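Local coordinates for protein hyaluronidase (Streptomyces koganeiensis, PDB 4UFQ) that probably degrades hyaluronan as a hyalurononglucosaminidase, built as an elongated, all-beta trimer related to phage tail-fibre hyaluronidases, at residues A125-T130 with D148-P153. Numbering follows the deposited sequence.
Sequences ALRNNT and DRAATP. With SO4 (sulfate ion), chain Q.
Arg127, of strand 124-127, and Arg149, in the type II beta turn from Asp148 to Ala151, lie across one another obliquely, their side chains running in roughly opposing senses, on the surface of a small mixed sheet. CB of Arg127 sits over the centre of the Arg149 guanidinium, 3.6 Å above its plane, while CG of Arg149 lies 3.6 Å above the Arg127 guanidinium, offset toward its rim. The two planes are 5° apart, but each head group rests on the other's aliphatic stem rather than on its partner, and NE of Arg127 stays 4.3 Å from NE of Arg149.

Counter-charges and carbonyls lie around the pair. Asp133, on the neighbouring strand 132-137, forms a salt bridge with Arg127 NE through OD1 and accepts a hydrogen bond from Ala150 N through OD2, tying strand and turn together. The extended Arg127 chain reaches a sulfate, probably from the crystallisation liquor: NH2 meets O3 at 2.7 Å, near the guanidinium plane, and NH1 meets O4 at 3.0 Å. CB of Ala150 touches that ion at 3.6 Å from O4. Arg149, turned about its CG-CD bond (chi3 -61°), gives NE to Leu132 O and a weak bond from NH2 to Asn129 O, 2.9 Å long but at only 125°.

Arg127 O bonds Thr113 OG1 of the second subunit, whose strand extends the sheet in parallel. Asp133 and the carbonyls would ease the like-charge repulsion as the two arginines pack a type II turn beside that strand, an architecture consistent with the intertwined trimers of phage-fibre-like hyaluronidases.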
ATOM      1  N   ALA B 125      -5.761   1.747  -4.668  1.00 19.76           N
ATOM      2  CA  ALA B 125      -6.032   1.506  -6.077  1.00 17.69           C
ATOM      3  C   ALA B 125      -4.719   1.497  -6.827  1.00 18.73           C
ATOM      4  O   ALA B 125      -4.023   2.528  -6.871  1.00 18.68           O
ATOM      5  CB  ALA B 125      -6.928   2.581  -6.639  1.00 19.09           C
ATOM      6  N   LEU B 126      -4.384   0.347  -7.396  1.00 19.33           N
ATOM      7  CA  LEU B 126      -3.180   0.165  -8.194  1.00 17.38           C
ATOM      8  C   LEU B 126      -3.589   0.064  -9.652  1.00 17.93           C
ATOM      9  O   LEU B 126      -4.225  -0.927 -10.045  1.00 18.60           O
ATOM     10  CB  LEU B 126      -2.370  -1.069  -7.731  1.00 18.66           C
ATOM     11  CG  LEU B 126      -2.132  -1.164  -6.220  1.00 18.36           C
ATOM     12  CD1 LEU B 126      -1.292  -2.385  -5.917  1.00 21.18           C
ATOM     13  CD2 LEU B 126      -1.463   0.125  -5.682  1.00 19.71           C
ATOM     14  N   ARG B 127      -3.264   1.096 -10.431  1.00 19.64           N
ATOM     15  CA  ARG B 127      -3.784   1.281 -11.779  1.00 20.25           C
ATOM     16  C   ARG B 127      -2.664   1.481 -12.779  1.00 23.10           C
ATOM     17  O   ARG B 127      -2.345   2.611 -13.184  1.00 26.07           O
ATOM     18  CB  ARG B 127      -4.772   2.458 -11.805  1.00 23.06           C
ATOM     19  CG  ARG B 127      -6.076   2.142 -11.101  1.00 22.00           C
ATOM     20  CD  ARG B 127      -7.026   3.337 -10.930  1.00 21.59           C
ATOM     21  NE  ARG B 127      -8.326   2.829 -10.471  1.00 23.93           N
ATOM     22  CZ  ARG B 127      -9.407   3.563 -10.235  1.00 32.67           C
ATOM     23  NH1 ARG B 127      -9.381   4.874 -10.408  1.00 34.17           N
ATOM     24  NH2 ARG B 127     -10.527   2.975  -9.815  1.00 31.32           N
ATOM     25  N   ASN B 128      -2.078   0.369 -13.196  1.00 20.89           N
ATOM     26  CA  ASN B 128      -0.942   0.385 -14.103  1.00 19.72           C
ATOM     27  C   ASN B 128      -1.363   0.147 -15.547  1.00 21.64           C
ATOM     28  O   ASN B 128      -0.894   0.832 -16.467  1.00 25.93           O
ATOM     29  CB  ASN B 128       0.040  -0.696 -13.659  1.00 20.31           C
ATOM     30  CG  ASN B 128       1.396  -0.539 -14.289  1.00 20.47           C
ATOM     31  OD1 ASN B 128       1.893   0.572 -14.428  1.00 22.43           O
ATOM     32  ND2 ASN B 128       1.995  -1.647 -14.707  1.00 24.01           N
ATOM     33  N   ASN B 129      -2.251  -0.828 -15.738  1.00 21.93           N
ATOM     34  CA  ASN B 129      -2.653  -1.248 -17.076  1.00 21.00           C
ATOM     35  C   ASN B 129      -3.937  -0.577 -17.560  1.00 25.74           C
ATOM     36  O   ASN B 129      -4.934  -0.525 -16.836  1.00 25.69           O
ATOM     37  CB  ASN B 129      -2.757  -2.771 -17.104  1.00 26.15           C
ATOM     38  CG  ASN B 129      -1.410  -3.422 -16.902  1.00 25.68           C
ATOM     39  OD1 ASN B 129      -0.526  -3.302 -17.756  1.00 29.22           O
ATOM     40  ND2 ASN B 129      -1.221  -4.067 -15.759  1.00 23.10           N
ATOM     41  N   THR B 130      -3.887  -0.048 -18.783  1.00 29.44           N
ATOM     42  CA  THR B 130      -4.982   0.757 -19.324  1.00 24.62           C
ATOM     43  C   THR B 130      -6.308  -0.006 -19.253  1.00 30.15           C
ATOM     44  O   THR B 130      -6.386  -1.194 -19.603  1.00 27.25           O
ATOM     45  CB  THR B 130      -4.697   1.181 -20.774  1.00 35.35           C
ATOM     46  OG1 THR B 130      -3.467   1.913 -20.819  1.00 65.20           O
ATOM     47  CG2 THR B 130      -5.818   2.058 -21.326  1.00 33.57           C
ATOM     48  N   ASP B 148     -12.567  -4.219 -14.642  1.00 20.17           N
ATOM     49  CA  ASP B 148     -12.566  -2.999 -15.424  1.00 20.28           C
ATOM     50  C   ASP B 148     -12.373  -1.818 -14.477  1.00 20.87           C
ATOM     51  O   ASP B 148     -12.924  -1.808 -13.367  1.00 23.02           O
ATOM     52  CB  ASP B 148     -13.882  -2.854 -16.192  1.00 21.29           C
ATOM     53  CG  ASP B 148     -14.064  -3.907 -17.277  1.00 33.39           C
ATOM     54  OD1 ASP B 148     -13.072  -4.526 -17.711  1.00 29.11           O
ATOM     55  OD2 ASP B 148     -15.215  -4.092 -17.716  1.00 30.34           O
ATOM     56  N   ARG B 149     -11.590  -0.831 -14.899  1.00 22.19           N
ATOM     57  CA  ARG B 149     -11.248   0.276 -14.012  1.00 23.80           C
ATOM     58  C   ARG B 149     -12.511   0.975 -13.523  1.00 23.00           C
ATOM     59  O   ARG B 149     -13.404   1.311 -14.310  1.00 24.70           O
ATOM     60  CB  ARG B 149     -10.320   1.285 -14.697  1.00 27.83           C
ATOM     61  CG  ARG B 149      -9.801   2.354 -13.735  1.00 30.48           C
ATOM     62  CD  ARG B 149      -8.675   3.156 -14.344  1.00 31.22           C
ATOM     63  NE  ARG B 149      -7.525   2.319 -14.682  1.00 28.14           N
ATOM     64  CZ  ARG B 149      -6.363   2.793 -15.109  1.00 33.79           C
ATOM     65  NH1 ARG B 149      -6.202   4.101 -15.230  1.00 31.68           N
ATOM     66  NH2 ARG B 149      -5.365   1.969 -15.406  1.00 29.42           N
ATOM     67  N   ALA B 150     -12.566   1.164 -12.211  1.00 22.85           N
ATOM     68  CA  ALA B 150     -13.635   1.887 -11.509  1.00 23.55           C
ATOM     69  C   ALA B 150     -14.944   1.106 -11.402  1.00 22.99           C
ATOM     70  O   ALA B 150     -15.931   1.607 -10.860  1.00 25.69           O
ATOM     71  CB  ALA B 150     -13.876   3.290 -12.113  1.00 24.62           C
ATOM     72  N   ALA B 151     -14.948  -0.130 -11.888  1.00 21.90           N
ATOM     73  CA  ALA B 151     -16.121  -0.985 -11.736  1.00 21.10           C
ATOM     74  C   ALA B 151     -16.304  -1.412 -10.286  1.00 19.47           C
ATOM     75  O   ALA B 151     -15.358  -1.462  -9.513  1.00 21.95           O
ATOM     76  CB  ALA B 151     -16.009  -2.237 -12.621  1.00 25.25           C
ATOM     77  N   THR B 152     -17.538  -1.733  -9.921  1.00 21.73           N
ATOM     78  CA  THR B 152     -17.821  -2.294  -8.610  1.00 19.35           C
ATOM     79  C   THR B 152     -17.574  -3.809  -8.611  1.00 20.56           C
ATOM     80  O   THR B 152     -18.164  -4.531  -9.427  1.00 21.94           O
ATOM     81  CB  THR B 152     -19.283  -2.036  -8.229  1.00 20.41           C
ATOM     82  OG1 THR B 152     -19.548  -0.634  -8.306  1.00 28.08           O
ATOM     83  CG2 THR B 152     -19.560  -2.508  -6.811  1.00 25.02           C
ATOM     84  N   PRO B 153     -16.729  -4.311  -7.699  1.00 19.16           N
ATOM     85  CA  PRO B 153     -16.548  -5.768  -7.632  1.00 17.36           C
ATOM     86  C   PRO B 153     -17.877  -6.468  -7.340  1.00 18.91           C
ATOM     87  O   PRO B 153     -18.677  -5.950  -6.570  1.00 19.51           O
ATOM     88  CB  PRO B 153     -15.559  -5.944  -6.474  1.00 17.07           C
ATOM     89  CG  PRO B 153     -14.841  -4.624  -6.373  1.00 17.43           C
ATOM     90  CD  PRO B 153     -15.881  -3.607  -6.717  1.00 18.15           C
TER
HETATM   91  S   SO4 Q1219     -12.969   5.374  -8.752  1.00 33.93           S
HETATM   92  O1  SO4 Q1219     -12.566   6.309  -7.697  1.00 37.80           O
HETATM   93  O2  SO4 Q1219     -14.401   5.532  -9.031  1.00 33.90           O
HETATM   94  O3  SO4 Q1219     -12.648   3.990  -8.391  1.00 33.04           O
HETATM   95  O4  SO4 Q1219     -12.249   5.719  -9.978  1.00 42.51           O